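Local coordinates for UL37 (PDB 4K70), which is an inner tegument protein of pseudorabies virus thought to have an essential role in the control of viral trafficking, represented here by its N-terminal half, at residues A[143-148]-A[226-231]; A[149-154]-A[196-201]; A[212-217]-A[303-308]. All coordinates share one frame; numbering follows the deposited sequence.

Interaction 1: A[143-148]-A[226-231]; sequences SADDVL and RQNPTL
Asn-228 sets CG anti to its backbone N (chi1 -178°), aiming its amide at helix 144-149, and Leu-148, with CG likewise anti, pushes CD2 back at it, tip to tip. Asp-145 instead turns CG beside its own N, so that its carboxylate slides past the amide in the opposite direction. Asn-228 ND2 donates to Asp-145 OD1 at 2.9 Å; the oxygen lies almost in the amide plane but is met from above the carboxylate plane. ND2 also gives to a water, at 3.0 Å, that in turn donates to the backbone O of Asp-145. Asn-228 is the N-cap of helix 229-240, its OD1 accepting from Leu-231 N along a nearly straight bond (167°) and weakly from Thr-230 N. Bonds at both ends would hold the amide in this rotation. Leu-148 CD2 meets the amide end-on, 3.1 Å from Asn-228 CG, a very close approach, and touches Leu-231 CB at 4.0 Å. Helix 144-149 has its own N-cap in Ser-143, whose OG accepts from Asp-146 N, so two capped helix starts meet here. Helix 208-223 adjoins the polar part, with Phe-223 against Asp-145 and Asn-228, while helix 191-201 meets the leucines, Val-198 touching Leu-148 and Met-201 touching Leu-231.

Interaction 2: A[149-154]-A[196-201]; sequences AAPRVV and LAVRQM. With NA (sodium ion), chain T.
Ala-149 ends helix 144-149, and at Ala-150 the chain leaves helical geometry for the loop that leads to helix 156-159 and passes helix 191-201. Pro-151 is the centre of an inverse gamma turn, closed by Arg-152 N donating to Ala-150 O at 2.8 Å. The turn presents the proline ring to the helix: CB lies 3.7 Å from Val-198 CG1, the two side chains crossing at about a right angle, and CG rests on the same methyl. Arg-152 starts off away from the helix, leaving its backbone beside the end of Arg-199. Val-153 comes back toward the helix and carries the second half of the contact. Its CG1 is anti to the backbone N (chi1 174°), which leaves CG2 beside N, over one face of the Arg-199 guanidinium, 3.5 Å from CZ and close to the centre of the group. Arg-199 reaches there by staying extended from CG to NE. The same methyl also meets Leu-196 CD2, at 3.8 Å, the two side chains crossing at about a right angle, and Leu-334 of helix 333-342 also packs on Val-153. On the same helix as Arg-199, the side-chain amide of Gln-200 binds a sodium ion, to which a water adds a ligand at 2.5 Å. Val-153 and Arg-199 belong to the site of a different sodium, about 2 Å from the nearest side-chain atom of Arg-199. Aliphatic contacts and a methyl laid on a flat cation thus hold the loop; since a guanidinium is normally positive, it would be an unlikely ligand for a cation, so the closeness of that sodium says little about attraction.

Interaction 3: A[212-217]-A[303-308]; sequences ALFALT and QAVHVA
Val-305 is the tight centre of this buried contact, wedged between Leu-213 and Phe-214 of helix 208-223. Its CG2, anti to the backbone N, stands over the centre of one face of the Phe-214 ring in a CH-pi contact, 3.7 Å from the ring centroid and only 5° off the normal. The carbon is therefore almost equally distant from all six ring atoms. CG1 takes the crowded position between N and the carbonyl carbon (chi1 84°) and turns to Leu-213, meeting CB at 3.9 Å. Leu-213 reaches farther with CD1, which lies 3.7 Å from His-306 CB and crosses the histidine obliquely. The valine owes its place to a short 3-10 turn, residues 303-305, in which His-306 N bonds to Gln-303 O; His-306 then takes the N-cap position of helix 307-311. In this N-terminal half, built of helices and loops without strand, one helix is thus packed against the junction between a 3-10 turn and the next helix. His-306 NE2 is anchored by the backbone O of Arg-289. Packing is looser toward Thr-217, whose CG2 stays 4.3 Å from Val-305 CG2. The threonine hydroxyl turns back to its own helix, OG1 donating to a lone pair of Phe-214 O at 2.6 Å. The five touching residues are all buried, whereas 303-308 becomes partly exposed at its two ends, and a sodium ion lies about 4 Å from the nearest side-chain atom of Phe-214.

From the N terminus, 143-148 comes first and runs straight into 149-154. Interaction 2 closes first, at helix 191-201, and lies wholly within the larger loop that interaction 1 completes at 226-231. Interaction 3 opens at 212-217, before that completion, and ends at 303-308, so interactions 1 and 3 cross while 2 and 3 follow in series. Helix 191-201 is the hub, packing on helices 144-149, 208-223 and 229-240: Met-201 SD touches Ala-215 CB, and Gln-200 packs its CB on Phe-214, joining interactions 2 and 3. Together the contacts tie these four helices to the turn before helix 307-311.

Interaction 1: A[143-148]-A[226-231]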
ATOM      1  N   SER A 143      12.982 -10.427   0.424  1.00 47.18           N
ATOM      2  CA  SER A 143      13.830 -10.012   1.530  1.00 47.27           C
ATOM      3  C   SER A 143      14.719  -8.845   1.151  1.00 36.45           C
ATOM      4  O   SER A 143      14.998  -8.620  -0.023  1.00 35.59           O
ATOM      5  CB  SER A 143      14.718 -11.178   1.959  1.00 43.99           C
ATOM      6  OG  SER A 143      15.508 -11.627   0.869  1.00 44.69           O
ATOM      7  N   ALA A 144      15.181  -8.123   2.161  1.00 38.02           N
ATOM      8  CA  ALA A 144      16.147  -7.060   1.937  1.00 37.17           C
ATOM      9  C   ALA A 144      17.387  -7.645   1.245  1.00 37.60           C
ATOM     10  O   ALA A 144      17.953  -7.023   0.346  1.00 31.08           O
ATOM     11  CB  ALA A 144      16.511  -6.407   3.253  1.00 36.69           C
ATOM     12  N   ASP A 145      17.777  -8.857   1.652  1.00 35.73           N
ATOM     13  CA  ASP A 145      18.921  -9.548   1.055  1.00 35.78           C
ATOM     14  C   ASP A 145      18.717  -9.716  -0.454  1.00 32.56           C
ATOM     15  O   ASP A 145      19.635  -9.492  -1.237  1.00 35.76           O
ATOM     16  CB  ASP A 145      19.138 -10.929   1.700  1.00 37.65           C
ATOM     17  CG  ASP A 145      19.655 -10.849   3.134  1.00 40.98           C
ATOM     18  OD1 ASP A 145      20.182  -9.798   3.530  1.00 37.69           O
ATOM     19  OD2 ASP A 145      19.548 -11.857   3.872  1.00 49.10           O
ATOM     20  N   ASP A 146      17.513 -10.116  -0.852  1.00 32.90           N
ATOM     21  CA  ASP A 146      17.186 -10.288  -2.267  1.00 34.88           C
ATOM     22  C   ASP A 146      17.296  -8.980  -3.055  1.00 37.21           C
ATOM     23  O   ASP A 146      17.843  -8.952  -4.156  1.00 37.29           O
ATOM     24  CB  ASP A 146      15.764 -10.834  -2.432  1.00 40.84           C
ATOM     25  CG  ASP A 146      15.667 -12.335  -2.185  1.00 50.59           C
ATOM     26  OD1 ASP A 146      16.670 -13.063  -2.396  1.00 45.35           O
ATOM     27  OD2 ASP A 146      14.566 -12.782  -1.791  1.00 48.75           O
ATOM     28  N   VAL A 147      16.758  -7.898  -2.495  1.00 37.56           N
ATOM     29  CA  VAL A 147      16.764  -6.609  -3.192  1.00 37.11           C
ATOM     30  C   VAL A 147      18.166  -6.044  -3.349  1.00 32.38           C
ATOM     31  O   VAL A 147      18.500  -5.457  -4.374  1.00 36.31           O
ATOM     32  CB  VAL A 147      15.903  -5.566  -2.479  1.00 36.24           C
ATOM     33  CG1 VAL A 147      16.099  -4.197  -3.132  1.00 32.37           C
ATOM     34  CG2 VAL A 147      14.444  -5.972  -2.517  1.00 34.60           C
ATOM     35  N   LEU A 148      18.980  -6.220  -2.320  1.00 33.99           N
ATOM     36  CA  LEU A 148      20.364  -5.760  -2.351  1.00 34.99           C
ATOM     37  C   LEU A 148      21.142  -6.440  -3.480  1.00 37.80           C
ATOM     38  O   LEU A 148      21.984  -5.817  -4.135  1.00 37.33           O
ATOM     39  CB  LEU A 148      21.024  -6.043  -1.007  1.00 35.55           C
ATOM     40  CG  LEU A 148      22.473  -5.605  -0.810  1.00 40.53           C
ATOM     41  CD1 LEU A 148      22.564  -4.106  -0.625  1.00 38.36           C
ATOM     42  CD2 LEU A 148      23.039  -6.321   0.392  1.00 43.56           C
ATOM     43  N   ARG A 226      21.184  -7.304  11.327  1.00 44.90           N
ATOM     44  CA  ARG A 226      21.391  -8.435  10.436  1.00 43.96           C
ATOM     45  C   ARG A 226      22.511  -8.151   9.450  1.00 46.80           C
ATOM     46  O   ARG A 226      22.412  -7.235   8.633  1.00 48.51           O
ATOM     47  CB  ARG A 226      20.113  -8.729   9.661  1.00 45.71           C
ATOM     48  CG  ARG A 226      18.864  -8.574  10.482  1.00 46.87           C
ATOM     49  CD  ARG A 226      17.639  -8.876   9.648  1.00 50.54           C
ATOM     50  NE  ARG A 226      16.612  -9.504  10.470  1.00 55.81           N
ATOM     51  CZ  ARG A 226      15.634  -8.837  11.070  1.00 54.15           C
ATOM     52  NH1 ARG A 226      15.535  -7.517  10.925  1.00 54.46           N
ATOM     53  NH2 ARG A 226      14.754  -9.496  11.809  1.00 46.67           N
ATOM     54  N   GLN A 227      23.560  -8.959   9.504  1.00 44.57           N
ATOM     55  CA  GLN A 227      24.737  -8.736   8.682  1.00 43.14           C
ATOM     56  C   GLN A 227      24.547  -9.251   7.266  1.00 44.89           C
ATOM     57  O   GLN A 227      24.196 -10.413   7.051  1.00 43.22           O
ATOM     58  CB  GLN A 227      25.948  -9.419   9.320  1.00 49.37           C
ATOM     59  CG  GLN A 227      26.141  -9.082  10.782  1.00 45.94           C
ATOM     60  CD  GLN A 227      27.378  -8.245  11.021  1.00 52.43           C
ATOM     61  OE1 GLN A 227      28.282  -8.192  10.180  1.00 50.63           O
ATOM     62  NE2 GLN A 227      27.428  -7.582  12.172  1.00 50.03           N
ATOM     63  N   ASN A 228      24.777  -8.377   6.297  1.00 41.85           N
ATOM     64  CA  ASN A 228      24.802  -8.774   4.905  1.00 38.01           C
ATOM     65  C   ASN A 228      26.220  -8.561   4.416  1.00 42.91           C
ATOM     66  O   ASN A 228      26.717  -7.434   4.422  1.00 42.81           O
ATOM     67  CB  ASN A 228      23.828  -7.932   4.087  1.00 38.37           C
ATOM     68  CG  ASN A 228      23.777  -8.346   2.635  1.00 40.52           C
ATOM     69  OD1 ASN A 228      24.745  -8.183   1.897  1.00 40.86           O
ATOM     70  ND2 ASN A 228      22.638  -8.875   2.211  1.00 43.20           N
ATOM     71  N   PRO A 229      26.890  -9.647   4.015  1.00 44.74           N
ATOM     72  CA  PRO A 229      28.295  -9.589   3.599  1.00 42.45           C
ATOM     73  C   PRO A 229      28.537  -8.675   2.398  1.00 44.03           C
ATOM     74  O   PRO A 229      29.569  -7.997   2.358  1.00 43.22           O
ATOM     75  CB  PRO A 229      28.626 -11.050   3.257  1.00 44.80           C
ATOM     76  CG  PRO A 229      27.295 -11.731   3.095  1.00 44.53           C
ATOM     77  CD  PRO A 229      26.374 -11.027   4.030  1.00 45.89           C
ATOM     78  N   THR A 230      27.612  -8.634   1.444  1.00 37.87           N
ATOM     79  CA  THR A 230      27.812  -7.786   0.270  1.00 41.19           C
ATOM     80  C   THR A 230      27.687  -6.285   0.600  1.00 38.99           C
ATOM     81  O   THR A 230      28.459  -5.466   0.100  1.00 37.68           O
ATOM     82  CB  THR A 230      26.922  -8.226  -0.921  1.00 41.53           C
ATOM     83  OG1 THR A 230      26.288  -7.089  -1.510  1.00 45.45           O
ATOM     84  CG2 THR A 230      25.866  -9.219  -0.463  1.00 46.37           C
ATOM     85  N   LEU A 231      26.735  -5.939   1.465  1.00 38.91           N
ATOM     86  CA  LEU A 231      26.642  -4.583   2.007  1.00 36.98           C
ATOM     87  C   LEU A 231      27.904  -4.243   2.787  1.00 38.09           C
ATOM     88  O   LEU A 231      28.453  -3.147   2.666  1.00 33.89           O
ATOM     89  CB  LEU A 231      25.433  -4.457   2.937  1.00 32.30           C
ATOM     90  CG  LEU A 231      25.256  -3.108   3.638  1.00 34.91           C
ATOM     91  CD1 LEU A 231      25.072  -1.965   2.614  1.00 26.87           C
ATOM     92  CD2 LEU A 231      24.089  -3.162   4.602  1.00 30.17           C
TER
HETATM   93  O   HOH W   1      22.518  -9.746  -0.692  1.00 40.87           O

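Interaction 2: A[149-154]-A[196-201]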
ATOM      1  N   ALA A 149      20.840  -7.719  -3.710  1.00 39.33           N
ATOM      2  CA  ALA A 149      21.499  -8.492  -4.755  1.00 39.48           C
ATOM      3  C   ALA A 149      20.999  -8.101  -6.150  1.00 42.58           C
ATOM      4  O   ALA A 149      21.785  -8.010  -7.095  1.00 42.45           O
ATOM      5  CB  ALA A 149      21.307  -9.981  -4.510  1.00 39.04           C
ATOM      6  N   ALA A 150      19.694  -7.868  -6.267  1.00 40.54           N
ATOM      7  CA  ALA A 150      19.096  -7.405  -7.519  1.00 37.27           C
ATOM      8  C   ALA A 150      18.193  -6.210  -7.233  1.00 39.82           C
ATOM      9  O   ALA A 150      16.985  -6.371  -7.041  1.00 40.76           O
ATOM     10  CB  ALA A 150      18.311  -8.527  -8.178  1.00 42.65           C
ATOM     11  N   PRO A 151      18.782  -5.003  -7.195  1.00 39.72           N
ATOM     12  CA  PRO A 151      18.087  -3.777  -6.771  1.00 40.33           C
ATOM     13  C   PRO A 151      17.146  -3.215  -7.830  1.00 42.51           C
ATOM     14  O   PRO A 151      17.340  -2.079  -8.297  1.00 41.98           O
ATOM     15  CB  PRO A 151      19.238  -2.793  -6.504  1.00 37.50           C
ATOM     16  CG  PRO A 151      20.332  -3.245  -7.407  1.00 42.53           C
ATOM     17  CD  PRO A 151      20.208  -4.762  -7.484  1.00 41.59           C
ATOM     18  N   ARG A 152      16.130  -3.995  -8.184  1.00 36.75           N
ATOM     19  CA  ARG A 152      15.152  -3.577  -9.175  1.00 40.09           C
ATOM     20  C   ARG A 152      14.234  -2.480  -8.633  1.00 39.43           C
ATOM     21  O   ARG A 152      13.661  -2.608  -7.548  1.00 37.18           O
ATOM     22  CB  ARG A 152      14.324  -4.771  -9.682  1.00 41.25           C
ATOM     23  CG  ARG A 152      13.512  -4.419 -10.949  1.00 51.32           C
ATOM     24  CD  ARG A 152      12.915  -5.634 -11.668  1.00 59.46           C
ATOM     25  NE  ARG A 152      12.114  -6.479 -10.786  1.00 64.14           N
ATOM     26  CZ  ARG A 152      12.562  -7.596 -10.219  1.00 68.76           C
ATOM     27  NH1 ARG A 152      13.807  -8.005 -10.452  1.00 61.30           N
ATOM     28  NH2 ARG A 152      11.766  -8.312  -9.425  1.00 68.37           N
ATOM     29  N   VAL A 153      14.111  -1.400  -9.400  1.00 39.08           N
ATOM     30  CA  VAL A 153      13.238  -0.292  -9.046  1.00 36.99           C
ATOM     31  C   VAL A 153      11.885  -0.469  -9.729  1.00 41.54           C
ATOM     32  O   VAL A 153      11.789  -0.437 -10.956  1.00 40.37           O
ATOM     33  CB  VAL A 153      13.853   1.055  -9.453  1.00 39.34           C
ATOM     34  CG1 VAL A 153      12.865   2.187  -9.203  1.00 36.16           C
ATOM     35  CG2 VAL A 153      15.158   1.288  -8.697  1.00 35.45           C
ATOM     36  N   VAL A 154      10.845  -0.671  -8.927  1.00 38.31           N
ATOM     37  CA  VAL A 154       9.507  -0.911  -9.452  1.00 37.91           C
ATOM     38  C   VAL A 154       8.558   0.235  -9.096  1.00 34.79           C
ATOM     39  O   VAL A 154       8.499   0.662  -7.942  1.00 33.62           O
ATOM     40  CB  VAL A 154       8.918  -2.206  -8.872  1.00 36.99           C
ATOM     41  CG1 VAL A 154       7.571  -2.484  -9.492  1.00 36.51           C
ATOM     42  CG2 VAL A 154       9.874  -3.377  -9.089  1.00 38.30           C
ATOM     43  N   LEU A 196      16.441   2.003  -4.443  1.00 21.53           N
ATOM     44  CA  LEU A 196      16.965   3.323  -4.816  1.00 24.06           C
ATOM     45  C   LEU A 196      18.277   3.650  -4.102  1.00 28.15           C
ATOM     46  O   LEU A 196      19.197   4.187  -4.718  1.00 27.20           O
ATOM     47  CB  LEU A 196      15.921   4.411  -4.572  1.00 19.99           C
ATOM     48  CG  LEU A 196      14.726   4.354  -5.536  1.00 28.63           C
ATOM     49  CD1 LEU A 196      13.576   5.246  -5.088  1.00 25.02           C
ATOM     50  CD2 LEU A 196      15.161   4.691  -6.953  1.00 28.02           C
ATOM     51  N   ALA A 197      18.378   3.326  -2.810  1.00 22.57           N
ATOM     52  CA  ALA A 197      19.615   3.611  -2.090  1.00 22.82           C
ATOM     53  C   ALA A 197      20.767   2.734  -2.582  1.00 24.84           C
ATOM     54  O   ALA A 197      21.914   3.182  -2.687  1.00 26.11           O
ATOM     55  CB  ALA A 197      19.419   3.461  -0.573  1.00 24.83           C
ATOM     56  N   VAL A 198      20.461   1.470  -2.866  1.00 27.88           N
ATOM     57  CA  VAL A 198      21.455   0.558  -3.419  1.00 27.80           C
ATOM     58  C   VAL A 198      22.024   1.090  -4.726  1.00 26.64           C
ATOM     59  O   VAL A 198      23.230   1.035  -4.948  1.00 28.21           O
ATOM     60  CB  VAL A 198      20.886  -0.868  -3.626  1.00 27.97           C
ATOM     61  CG1 VAL A 198      21.936  -1.780  -4.255  1.00 30.90           C
ATOM     62  CG2 VAL A 198      20.418  -1.441  -2.302  1.00 28.80           C
ATOM     63  N   ARG A 199      21.164   1.618  -5.591  1.00 25.91           N
ATOM     64  CA  ARG A 199      21.660   2.180  -6.837  1.00 30.46           C
ATOM     65  C   ARG A 199      22.688   3.286  -6.626  1.00 30.64           C
ATOM     66  O   ARG A 199      23.662   3.372  -7.374  1.00 32.91           O
ATOM     67  CB  ARG A 199      20.511   2.647  -7.724  1.00 31.26           C
ATOM     68  CG  ARG A 199      19.770   1.466  -8.301  1.00 37.83           C
ATOM     69  CD  ARG A 199      18.988   1.796  -9.551  1.00 44.43           C
ATOM     70  NE  ARG A 199      18.471   0.561 -10.136  1.00 49.27           N
ATOM     71  CZ  ARG A 199      17.593   0.510 -11.133  1.00 49.96           C
ATOM     72  NH1 ARG A 199      17.125   1.634 -11.663  1.00 51.99           N
ATOM     73  NH2 ARG A 199      17.182  -0.667 -11.596  1.00 51.79           N
ATOM     74  N   GLN A 200      22.487   4.115  -5.601  1.00 31.81           N
ATOM     75  CA  GLN A 200      23.441   5.184  -5.286  1.00 26.97           C
ATOM     76  C   GLN A 200      24.728   4.622  -4.691  1.00 27.58           C
ATOM     77  O   GLN A 200      25.821   5.072  -5.021  1.00 28.92           O
ATOM     78  CB  GLN A 200      22.829   6.194  -4.310  1.00 29.54           C
ATOM     79  CG  GLN A 200      21.619   6.942  -4.863  1.00 31.85           C
ATOM     80  CD  GLN A 200      21.957   7.744  -6.102  1.00 35.25           C
ATOM     81  OE1 GLN A 200      22.277   7.188  -7.150  1.00 43.51           O
ATOM     82  NE2 GLN A 200      21.895   9.064  -5.984  1.00 42.82           N
ATOM     83  N   MET A 201      24.596   3.651  -3.794  1.00 25.15           N
ATOM     84  CA  MET A 201      25.768   3.008  -3.217  1.00 29.43           C
ATOM     85  C   MET A 201      26.658   2.388  -4.300  1.00 32.52           C
ATOM     86  O   MET A 201      27.879   2.359  -4.174  1.00 30.23           O
ATOM     87  CB  MET A 201      25.353   1.939  -2.213  1.00 27.30           C
ATOM     88  CG  MET A 201      26.518   1.184  -1.598  1.00 31.70           C
ATOM     89  SD  MET A 201      25.992  -0.042  -0.372  1.00 29.69           S
ATOM     90  CE  MET A 201      25.159  -1.263  -1.397  1.00 28.29           C
TER
HETATM   91 NA    NA T1018      23.493  10.599  -5.711  1.00 47.21          NA
HETATM   92  O   HOH W   2      23.312  12.587  -7.169  1.00 38.94           O

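Interaction 3: A[212-217]-A[303-308]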
ATOM      1  N   ALA A 212      29.670   5.627   0.656  1.00 25.77           N
ATOM      2  CA  ALA A 212      29.782   5.098   2.015  1.00 24.51           C
ATOM      3  C   ALA A 212      28.593   5.494   2.902  1.00 26.86           C
ATOM      4  O   ALA A 212      28.090   4.680   3.676  1.00 28.38           O
ATOM      5  CB  ALA A 212      31.097   5.543   2.653  1.00 27.56           C
ATOM      6  N   LEU A 213      28.144   6.740   2.786  1.00 24.56           N
ATOM      7  CA  LEU A 213      27.054   7.236   3.628  1.00 22.46           C
ATOM      8  C   LEU A 213      25.739   6.557   3.237  1.00 25.07           C
ATOM      9  O   LEU A 213      24.965   6.155   4.098  1.00 25.57           O
ATOM     10  CB  LEU A 213      26.947   8.768   3.546  1.00 23.78           C
ATOM     11  CG  LEU A 213      28.100   9.519   4.221  1.00 22.76           C
ATOM     12  CD1 LEU A 213      28.112  11.056   3.933  1.00 20.22           C
ATOM     13  CD2 LEU A 213      28.081   9.238   5.729  1.00 21.27           C
ATOM     14  N   PHE A 214      25.508   6.408   1.932  1.00 27.73           N
ATOM     15  CA  PHE A 214      24.348   5.675   1.449  1.00 23.38           C
ATOM     16  C   PHE A 214      24.305   4.250   2.005  1.00 26.25           C
ATOM     17  O   PHE A 214      23.251   3.781   2.415  1.00 26.72           O
ATOM     18  CB  PHE A 214      24.283   5.659  -0.086  1.00 26.93           C
ATOM     19  CG  PHE A 214      23.512   6.811  -0.668  1.00 26.83           C
ATOM     20  CD1 PHE A 214      22.130   6.873  -0.534  1.00 25.98           C
ATOM     21  CD2 PHE A 214      24.167   7.834  -1.340  1.00 23.60           C
ATOM     22  CE1 PHE A 214      21.414   7.942  -1.060  1.00 24.30           C
ATOM     23  CE2 PHE A 214      23.457   8.899  -1.882  1.00 24.77           C
ATOM     24  CZ  PHE A 214      22.078   8.953  -1.737  1.00 26.55           C
ATOM     25  N   ALA A 215      25.450   3.574   2.023  1.00 26.84           N
ATOM     26  CA  ALA A 215      25.534   2.222   2.588  1.00 30.79           C
ATOM     27  C   ALA A 215      25.067   2.210   4.034  1.00 28.32           C
ATOM     28  O   ALA A 215      24.356   1.294   4.454  1.00 28.44           O
ATOM     29  CB  ALA A 215      26.953   1.677   2.490  1.00 27.00           C
ATOM     30  N   LEU A 216      25.462   3.232   4.790  1.00 24.85           N
ATOM     31  CA  LEU A 216      25.035   3.345   6.177  1.00 27.78           C
ATOM     32  C   LEU A 216      23.538   3.551   6.291  1.00 26.75           C
ATOM     33  O   LEU A 216      22.900   2.956   7.159  1.00 27.86           O
ATOM     34  CB  LEU A 216      25.783   4.459   6.906  1.00 25.84           C
ATOM     35  CG  LEU A 216      27.281   4.197   7.070  1.00 28.23           C
ATOM     36  CD1 LEU A 216      27.942   5.291   7.927  1.00 24.25           C
ATOM     37  CD2 LEU A 216      27.492   2.817   7.673  1.00 28.01           C
ATOM     38  N   THR A 217      22.961   4.382   5.429  1.00 27.55           N
ATOM     39  CA  THR A 217      21.502   4.533   5.455  1.00 28.79           C
ATOM     40  C   THR A 217      20.806   3.185   5.204  1.00 26.90           C
ATOM     41  O   THR A 217      19.765   2.888   5.799  1.00 25.96           O
ATOM     42  CB  THR A 217      20.970   5.600   4.460  1.00 27.58           C
ATOM     43  OG1 THR A 217      21.090   5.120   3.109  1.00 24.52           O
ATOM     44  CG2 THR A 217      21.707   6.945   4.623  1.00 20.94           C
ATOM     45  N   GLN A 303      23.976  16.099  -1.281  1.00 22.27           N
ATOM     46  CA  GLN A 303      24.710  16.578  -0.108  1.00 25.57           C
ATOM     47  C   GLN A 303      24.032  16.158   1.191  1.00 23.42           C
ATOM     48  O   GLN A 303      24.702  15.915   2.194  1.00 25.83           O
ATOM     49  CB  GLN A 303      24.874  18.100  -0.152  1.00 23.53           C
ATOM     50  CG  GLN A 303      25.742  18.595  -1.313  1.00 27.50           C
ATOM     51  CD  GLN A 303      25.668  20.103  -1.542  1.00 31.45           C
ATOM     52  OE1 GLN A 303      24.801  20.788  -1.006  1.00 29.22           O
ATOM     53  NE2 GLN A 303      26.580  20.619  -2.359  1.00 26.96           N
ATOM     54  N   ALA A 304      22.703  16.058   1.160  1.00 22.34           N
ATOM     55  CA  ALA A 304      21.926  15.740   2.346  1.00 21.57           C
ATOM     56  C   ALA A 304      22.221  14.349   2.896  1.00 24.87           C
ATOM     57  O   ALA A 304      21.860  14.051   4.043  1.00 22.91           O
ATOM     58  CB  ALA A 304      20.440  15.902   2.081  1.00 19.99           C
ATOM     59  N   VAL A 305      22.865  13.494   2.099  1.00 20.82           N
ATOM     60  CA  VAL A 305      23.227  12.164   2.593  1.00 19.88           C
ATOM     61  C   VAL A 305      24.277  12.274   3.711  1.00 22.75           C
ATOM     62  O   VAL A 305      24.441  11.353   4.511  1.00 21.48           O
ATOM     63  CB  VAL A 305      23.728  11.218   1.475  1.00 23.45           C
ATOM     64  CG1 VAL A 305      25.204  11.432   1.215  1.00 23.52           C
ATOM     65  CG2 VAL A 305      23.470   9.765   1.865  1.00 21.72           C
ATOM     66  N   HIS A 306      24.989  13.402   3.751  1.00 19.95           N
ATOM     67  CA  HIS A 306      25.835  13.743   4.896  1.00 20.66           C
ATOM     68  C   HIS A 306      24.927  14.565   5.805  1.00 20.96           C
ATOM     69  O   HIS A 306      24.957  15.787   5.792  1.00 21.85           O
ATOM     70  CB  HIS A 306      27.040  14.557   4.414  1.00 19.67           C
ATOM     71  CG  HIS A 306      27.970  14.996   5.506  1.00 25.71           C
ATOM     72  ND1 HIS A 306      27.831  14.598   6.812  1.00 25.63           N
ATOM     73  CD2 HIS A 306      29.060  15.805   5.468  1.00 28.35           C
ATOM     74  CE1 HIS A 306      28.794  15.143   7.542  1.00 27.64           C
ATOM     75  NE2 HIS A 306      29.552  15.874   6.751  1.00 28.73           N
ATOM     76  N   VAL A 307      24.067  13.884   6.555  1.00 23.41           N
ATOM     77  CA  VAL A 307      22.957  14.566   7.217  1.00 20.78           C
ATOM     78  C   VAL A 307      23.432  15.467   8.369  1.00 24.69           C
ATOM     79  O   VAL A 307      22.812  16.490   8.662  1.00 27.68           O
ATOM     80  CB  VAL A 307      21.875  13.558   7.677  1.00 23.24           C
ATOM     81  CG1 VAL A 307      22.332  12.797   8.924  1.00 24.02           C
ATOM     82  CG2 VAL A 307      20.526  14.260   7.902  1.00 18.56           C
ATOM     83  N   ALA A 308      24.545  15.108   9.000  1.00 22.60           N
ATOM     84  CA  ALA A 308      25.087  15.941  10.066  1.00 25.50           C
ATOM     85  C   ALA A 308      25.492  17.324   9.538  1.00 25.55           C
ATOM     86  O   ALA A 308      25.254  18.334  10.194  1.00 26.99           O
ATOM     87  CB  ALA A 308      26.259  15.252  10.761  1.00 23.40           C
TER